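Local coordinates for uncharacterized protein (Bacteroides uniformis, PDB 4JPQ), which is of unknown function but, as a member of carbohydrate-binding family 9, probably binds carbohydrate, at residues Q2-C14 and H209-E220. Residues are numbered along the deposited sequence; the frame is centred on the assembly and turned at random.
Sequences QSGKSLSVKKVMC and HCPAFFGTLSFE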
ATOM      1  N   GLN A   2      22.187  -5.585  -6.445  1.00163.06           N
ATOM      2  CA  GLN A   2      21.961  -6.412  -5.225  1.00147.04           C
ATOM      3  C   GLN A   2      21.499  -5.514  -4.062  1.00143.46           C
ATOM      4  O   GLN A   2      21.776  -4.309  -4.064  1.00135.94           O
ATOM      5  CB  GLN A   2      23.232  -7.180  -4.885  1.00144.25           C
ATOM      6  CG  GLN A   2      23.006  -8.399  -4.016  1.00140.22           C
ATOM      7  CD  GLN A   2      24.248  -9.262  -3.893  1.00148.80           C
ATOM      8  OE1 GLN A   2      25.377  -8.790  -4.041  1.00136.20           O
ATOM      9  NE2 GLN A   2      24.041 -10.540  -3.621  1.00162.71           N
ATOM     10  N   SER A   3      20.799  -6.118  -3.090  1.00129.10           N
ATOM     11  CA  SER A   3      20.129  -5.434  -1.948  1.00117.40           C
ATOM     12  C   SER A   3      18.913  -4.650  -2.456  1.00108.88           C
ATOM     13  O   SER A   3      18.817  -4.276  -3.648  1.00 94.63           O
ATOM     14  CB  SER A   3      21.015  -4.480  -1.112  1.00111.45           C
ATOM     15  OG  SER A   3      22.108  -5.138  -0.518  1.00111.42           O
ATOM     16  N   GLY A   4      17.979  -4.431  -1.540  1.00 90.97           N
ATOM     17  CA  GLY A   4      16.802  -3.635  -1.819  1.00 81.12           C
ATOM     18  C   GLY A   4      17.031  -2.204  -1.395  1.00 79.58           C
ATOM     19  O   GLY A   4      18.063  -1.871  -0.805  1.00 78.99           O
ATOM     20  N   LYS A   5      16.048  -1.365  -1.706  1.00 73.41           N
ATOM     21  CA  LYS A   5      16.066   0.052  -1.342  1.00 70.27           C
ATOM     22  C   LYS A   5      15.826   0.259   0.161  1.00 71.87           C
ATOM     23  O   LYS A   5      15.450  -0.667   0.886  1.00 68.77           O
ATOM     24  CB  LYS A   5      15.015   0.845  -2.135  1.00 69.11           C
ATOM     25  CG  LYS A   5      15.301   0.992  -3.623  1.00 70.93           C
ATOM     26  CD  LYS A   5      14.225   1.857  -4.274  1.00 68.97           C
ATOM     27  CE  LYS A   5      14.457   2.077  -5.754  1.00 70.64           C
ATOM     28  NZ  LYS A   5      13.274   2.733  -6.376  1.00 69.10           N
ATOM     29  N   SER A   6      16.057   1.495   0.606  1.00 74.24           N
ATOM     30  CA  SER A   6      15.870   1.890   1.992  1.00 69.99           C
ATOM     31  C   SER A   6      15.092   3.213   2.105  1.00 68.55           C
ATOM     32  O   SER A   6      15.202   4.098   1.239  1.00 66.48           O
ATOM     33  CB  SER A   6      17.208   1.942   2.715  1.00 71.41           C
ATOM     34  OG  SER A   6      17.757   0.639   2.721  1.00 77.33           O
ATOM     35  N   LEU A   7      14.310   3.314   3.180  1.00 60.59           N
ATOM     36  CA  LEU A   7      13.501   4.480   3.500  1.00 61.54           C
ATOM     37  C   LEU A   7      13.523   4.848   4.959  1.00 66.18           C
ATOM     38  O   LEU A   7      13.478   3.960   5.815  1.00 68.92           O
ATOM     39  CB  LEU A   7      12.026   4.238   3.152  1.00 61.55           C
ATOM     40  CG  LEU A   7      11.432   4.977   1.968  1.00 62.42           C
ATOM     41  CD1 LEU A   7       9.960   4.606   1.873  1.00 55.71           C
ATOM     42  CD2 LEU A   7      11.608   6.493   2.106  1.00 71.80           C
ATOM     43  N   SER A   8      13.522   6.160   5.215  1.00 77.39           N
ATOM     44  CA  SER A   8      13.386   6.724   6.550  1.00 80.96           C
ATOM     45  C   SER A   8      11.920   7.136   6.665  1.00 70.85           C
ATOM     46  O   SER A   8      11.422   7.922   5.852  1.00 71.76           O
ATOM     47  CB  SER A   8      14.288   7.937   6.745  1.00 82.75           C
ATOM     48  OG  SER A   8      15.638   7.547   6.637  1.00 98.85           O
ATOM     49  N   VAL A   9      11.231   6.560   7.647  1.00 64.92           N
ATOM     50  CA  VAL A   9       9.845   6.868   7.931  1.00 61.20           C
ATOM     51  C   VAL A   9       9.913   7.866   9.086  1.00 60.90           C
ATOM     52  O   VAL A   9      10.118   7.470  10.238  1.00 57.60           O
ATOM     53  CB  VAL A   9       9.053   5.599   8.289  1.00 61.50           C
ATOM     54  CG1 VAL A   9       7.579   5.927   8.477  1.00 66.68           C
ATOM     55  CG2 VAL A   9       9.220   4.552   7.198  1.00 62.25           C
ATOM     56  N   LYS A  10       9.770   9.157   8.762  1.00 59.62           N
ATOM     57  CA  LYS A  10       9.830  10.237   9.764  1.00 58.93           C
ATOM     58  C   LYS A  10       8.633  10.171  10.713  1.00 57.27           C
ATOM     59  O   LYS A  10       7.549   9.740  10.308  1.00 57.58           O
ATOM     60  CB  LYS A  10       9.875  11.623   9.092  1.00 62.08           C
ATOM     61  CG  LYS A  10      11.157  11.965   8.333  1.00 71.54           C
ATOM     62  CD  LYS A  10      12.297  12.348   9.279  1.00 97.18           C
ATOM     63  CE  LYS A  10      13.534  12.860   8.553  1.00103.87           C
ATOM     64  NZ  LYS A  10      14.261  11.775   7.836  1.00108.48           N
ATOM     65  N   LYS A  11       8.845  10.561  11.976  1.00 64.06           N
ATOM     66  CA  LYS A  11       7.769  10.590  12.974  1.00 62.21           C
ATOM     67  C   LYS A  11       7.036  11.927  12.931  1.00 61.20           C
ATOM     68  O   LYS A  11       7.662  12.976  12.822  1.00 63.45           O
ATOM     69  CB  LYS A  11       8.258  10.360  14.414  1.00 62.81           C
ATOM     70  CG  LYS A  11       7.086  10.129  15.383  1.00 63.21           C
ATOM     71  CD  LYS A  11       7.460   9.810  16.816  1.00 69.02           C
ATOM     72  CE  LYS A  11       6.187   9.461  17.588  1.00 71.40           C
ATOM     73  NZ  LYS A  11       6.389   9.192  19.040  1.00 76.05           N
ATOM     74  N   VAL A  12       5.713  11.851  13.072  1.00 61.06           N
ATOM     75  CA  VAL A  12       4.811  12.996  13.149  1.00 56.09           C
ATOM     76  C   VAL A  12       4.081  12.887  14.499  1.00 58.31           C
ATOM     77  O   VAL A  12       3.662  11.797  14.879  1.00 62.60           O
ATOM     78  CB  VAL A  12       3.857  12.977  11.943  1.00 55.36           C
ATOM     79  CG1 VAL A  12       2.812  14.066  12.051  1.00 57.96           C
ATOM     80  CG2 VAL A  12       4.663  13.125  10.651  1.00 60.11           C
HETATM   81  N   MSE A  13       3.884  14.020  15.170  1.00 63.61           N
HETATM   82  CA  MSE A  13       3.317  14.092  16.535  1.00 62.45           C
HETATM   83  C   MSE A  13       1.835  14.374  16.545  1.00 68.23           C
HETATM   84  O   MSE A  13       1.411  15.499  16.256  1.00 81.65           O
HETATM   85  CB  MSE A  13       4.012  15.211  17.314  1.00 67.11           C
HETATM   86  CG  MSE A  13       5.534  15.258  17.198  1.00 73.47           C
HETATM   87 SE   MSE A  13       6.280  13.747  18.193  0.75 72.59          SE
HETATM   88  CE  MSE A  13       7.897  13.938  17.086  1.00 82.15           C
ATOM     89  N   CYS A  14       1.032  13.367  16.904  1.00 69.12           N
ATOM     90  CA  CYS A  14      -0.432  13.460  16.914  1.00 65.38           C
ATOM     91  C   CYS A  14      -0.961  12.945  18.226  1.00 70.88           C
ATOM     92  O   CYS A  14      -0.639  11.814  18.562  1.00 66.70           O
ATOM     93  CB  CYS A  14      -0.989  12.532  15.842  1.00 63.29           C
ATOM     94  SG  CYS A  14      -0.348  12.762  14.189  1.00 69.77           S
ATOM     95  N   HIS A 209       4.229 -11.334  -3.909  1.00 54.43           N
ATOM     96  CA  HIS A 209       4.344 -11.981  -2.580  1.00 54.94           C
ATOM     97  C   HIS A 209       5.756 -12.568  -2.336  1.00 59.74           C
ATOM     98  O   HIS A 209       5.910 -13.759  -2.052  1.00 62.42           O
ATOM     99  CB  HIS A 209       3.237 -13.033  -2.434  1.00 53.72           C
ATOM    100  CG  HIS A 209       1.857 -12.458  -2.444  1.00 55.19           C
ATOM    101  ND1 HIS A 209       1.122 -12.260  -1.296  1.00 54.06           N
ATOM    102  CD2 HIS A 209       1.086 -12.015  -3.465  1.00 59.59           C
ATOM    103  CE1 HIS A 209      -0.049 -11.733  -1.611  1.00 57.93           C
ATOM    104  NE2 HIS A 209      -0.096 -11.572  -2.921  1.00 59.76           N
ATOM    105  N   CYS A 210       6.770 -11.693  -2.361  1.00 59.97           N
ATOM    106  CA  CYS A 210       8.194 -12.074  -2.311  1.00 60.58           C
ATOM    107  C   CYS A 210       8.997 -11.269  -1.279  1.00 58.36           C
ATOM    108  O   CYS A 210       9.665 -10.293  -1.631  1.00 59.38           O
ATOM    109  CB  CYS A 210       8.787 -11.916  -3.708  1.00 59.62           C
ATOM    110  SG  CYS A 210       8.372 -10.330  -4.448  1.00 54.88           S
ATOM    111  N   PRO A 211       8.942 -11.692   0.002  1.00 60.03           N
ATOM    112  CA  PRO A 211       9.697 -11.068   1.091  1.00 63.28           C
ATOM    113  C   PRO A 211      11.205 -10.896   0.879  1.00 64.60           C
ATOM    114  O   PRO A 211      11.783  -9.977   1.453  1.00 68.70           O
ATOM    115  CB  PRO A 211       9.445 -12.007   2.274  1.00 68.16           C
ATOM    116  CG  PRO A 211       8.106 -12.566   2.009  1.00 66.31           C
ATOM    117  CD  PRO A 211       8.048 -12.749   0.522  1.00 65.35           C
ATOM    118  N   ALA A 212      11.830 -11.781   0.101  1.00 69.98           N
ATOM    119  CA  ALA A 212      13.257 -11.657  -0.239  1.00 71.94           C
ATOM    120  C   ALA A 212      13.577 -10.324  -0.935  1.00 68.25           C
ATOM    121  O   ALA A 212      14.651  -9.778  -0.715  1.00 65.59           O
ATOM    122  CB  ALA A 212      13.704 -12.821  -1.115  1.00 75.81           C
ATOM    123  N   PHE A 213      12.640  -9.814  -1.744  1.00 66.04           N
ATOM    124  CA  PHE A 213      12.824  -8.561  -2.496  1.00 65.20           C
ATOM    125  C   PHE A 213      12.303  -7.288  -1.838  1.00 62.63           C
ATOM    126  O   PHE A 213      12.421  -6.203  -2.433  1.00 59.27           O
ATOM    127  CB  PHE A 213      12.311  -8.736  -3.932  1.00 66.51           C
ATOM    128  CG  PHE A 213      13.154  -9.690  -4.724  1.00 74.90           C
ATOM    129  CD1 PHE A 213      14.369  -9.258  -5.270  1.00 72.07           C
ATOM    130  CD2 PHE A 213      12.785 -11.037  -4.871  1.00 72.56           C
ATOM    131  CE1 PHE A 213      15.177 -10.135  -5.976  1.00 78.41           C
ATOM    132  CE2 PHE A 213      13.589 -11.919  -5.580  1.00 73.28           C
ATOM    133  CZ  PHE A 213      14.790 -11.466  -6.131  1.00 79.60           C
ATOM    134  N   PHE A 214      11.779  -7.399  -0.608  1.00 59.19           N
ATOM    135  CA  PHE A 214      11.342  -6.219   0.137  1.00 58.15           C
ATOM    136  C   PHE A 214      12.517  -5.308   0.462  1.00 57.04           C
ATOM    137  O   PHE A 214      13.637  -5.775   0.664  1.00 70.95           O
ATOM    138  CB  PHE A 214      10.729  -6.536   1.515  1.00 66.21           C
ATOM    139  CG  PHE A 214       9.385  -7.237   1.518  1.00 62.70           C
ATOM    140  CD1 PHE A 214       8.504  -7.232   0.436  1.00 57.89           C
ATOM    141  CD2 PHE A 214       8.950  -7.809   2.723  1.00 68.69           C
ATOM    142  CE1 PHE A 214       7.271  -7.877   0.535  1.00 66.10           C
ATOM    143  CE2 PHE A 214       7.713  -8.437   2.829  1.00 68.62           C
ATOM    144  CZ  PHE A 214       6.869  -8.472   1.732  1.00 71.34           C
ATOM    145  N   GLY A 215      12.221  -4.012   0.546  1.00 60.81           N
ATOM    146  CA  GLY A 215      13.177  -2.979   0.929  1.00 61.54           C
ATOM    147  C   GLY A 215      13.114  -2.842   2.431  1.00 60.45           C
ATOM    148  O   GLY A 215      12.358  -3.568   3.090  1.00 53.28           O
ATOM    149  N   THR A 216      13.902  -1.901   2.953  1.00 63.74           N
ATOM    150  CA  THR A 216      14.013  -1.646   4.388  1.00 66.79           C
ATOM    151  C   THR A 216      13.300  -0.347   4.761  1.00 64.77           C
ATOM    152  O   THR A 216      13.393   0.654   4.044  1.00 64.97           O
ATOM    153  CB  THR A 216      15.491  -1.593   4.810  1.00 71.37           C
ATOM    154  OG1 THR A 216      16.118  -2.827   4.433  1.00 76.91           O
ATOM    155  CG2 THR A 216      15.637  -1.387   6.328  1.00 72.14           C
ATOM    156  N   LEU A 217      12.596  -0.383   5.892  1.00 65.54           N
ATOM    157  CA  LEU A 217      11.824   0.748   6.405  1.00 61.45           C
ATOM    158  C   LEU A 217      12.295   1.063   7.815  1.00 68.09           C
ATOM    159  O   LEU A 217      11.997   0.312   8.747  1.00 70.04           O
ATOM    160  CB  LEU A 217      10.337   0.400   6.398  1.00 55.30           C
ATOM    161  CG  LEU A 217       9.747  -0.012   5.045  1.00 55.93           C
ATOM    162  CD1 LEU A 217       8.285  -0.398   5.225  1.00 65.12           C
ATOM    163  CD2 LEU A 217       9.873   1.077   3.993  1.00 53.25           C
ATOM    164  N   SER A 218      13.047   2.159   7.950  1.00 73.64           N
ATOM    165  CA  SER A 218      13.604   2.612   9.230  1.00 74.06           C
ATOM    166  C   SER A 218      12.697   3.684   9.854  1.00 67.58           C
ATOM    167  O   SER A 218      12.705   4.844   9.440  1.00 64.34           O
ATOM    168  CB  SER A 218      15.029   3.140   9.036  1.00 73.22           C
ATOM    169  OG  SER A 218      15.835   2.139   8.441  1.00 71.87           O
ATOM    170  N   PHE A 219      11.919   3.269  10.850  1.00 67.58           N
ATOM    171  CA  PHE A 219      11.039   4.163  11.585  1.00 70.63           C
ATOM    172  C   PHE A 219      11.872   4.970  12.588  1.00 76.79           C
ATOM    173  O   PHE A 219      12.628   4.389  13.379  1.00 80.54           O
ATOM    174  CB  PHE A 219       9.928   3.380  12.297  1.00 71.63           C
ATOM    175  CG  PHE A 219       8.957   2.709  11.354  1.00 66.11           C
ATOM    176  CD1 PHE A 219       9.240   1.464  10.791  1.00 68.43           C
ATOM    177  CD2 PHE A 219       7.756   3.315  11.028  1.00 61.84           C
ATOM    178  CE1 PHE A 219       8.343   0.845   9.928  1.00 61.15           C
ATOM    179  CE2 PHE A 219       6.859   2.703  10.160  1.00 59.99           C
ATOM    180  CZ  PHE A 219       7.154   1.467   9.610  1.00 61.95           C
ATOM    181  N   GLU A 220      11.739   6.300  12.517  1.00 73.94           N
ATOM    182  CA  GLU A 220      12.415   7.251  13.409  1.00 79.24           C
ATOM    183  C   GLU A 220      11.902   7.051  14.842  1.00 82.52           C
ATOM    184  O   GLU A 220      10.734   6.699  15.054  1.00 79.23           O
ATOM    185  CB  GLU A 220      12.150   8.699  12.940  1.00 88.26           C
ATOM    186  CG  GLU A 220      12.846   9.815  13.728  1.00107.25           C
ATOM    187  CD  GLU A 220      12.288  11.216  13.458  1.00107.61           C
ATOM    188  OE1 GLU A 220      11.753  11.483  12.362  1.00 93.95           O
ATOM    189  OE2 GLU A 220      12.401  12.072  14.362  1.00107.26           O
ATOM    190  OXT GLU A 220      12.646   7.232  15.814  1.00 80.03           O
TER
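Val9 and Phe219 sit side by side in neighbouring parallel strands and point to the same face of the sheet. With CG1 anti to the backbone N (chi1 -176°), Val9 lays that methyl 3.7 Å from Phe219 CD2, on the same side of the ring as CG2, which it holds over the centre of that face. On the same face of the sheet Leu7 CB rests 3.9 Å from Leu217 CD2. Ser6, Ser8, Thr216 and Ser218 occupy the other, more polar face.

Beneath the side chains runs a parallel ladder: Thr216 N gives to Lys5 O, Leu7 N to Thr216 O, Ser218 N to Leu7 O (2.8 Å), Val9 N to Ser218 O and Glu220 N to Val9 O. Past the last rung the Glu220 side chain takes over, Glu220 OE1 accepting Lys11 N at 3.1 Å from above the carboxylate plane. Lys10 bends past it without a salt bridge, Lys10 NZ staying 5.2 Å from Glu220 OE1, while Lys11 NZ pairs with Asp175.

Strands 50-57 and 178-186 flank the pair; Ile55 touches Val9, and His57 meets the Phe219 ring edge-to-face. Cutting Phe219 back to an alanine is likely to leave Val9 and His57 without their aromatic partner and open a gap beside Met179. The N-terminal and C-terminal strands are thus zipped together mid-sheet, apolar packing on one face and the side-chain carboxylate of Glu220 extending the ladder by one bond to Lys11 N.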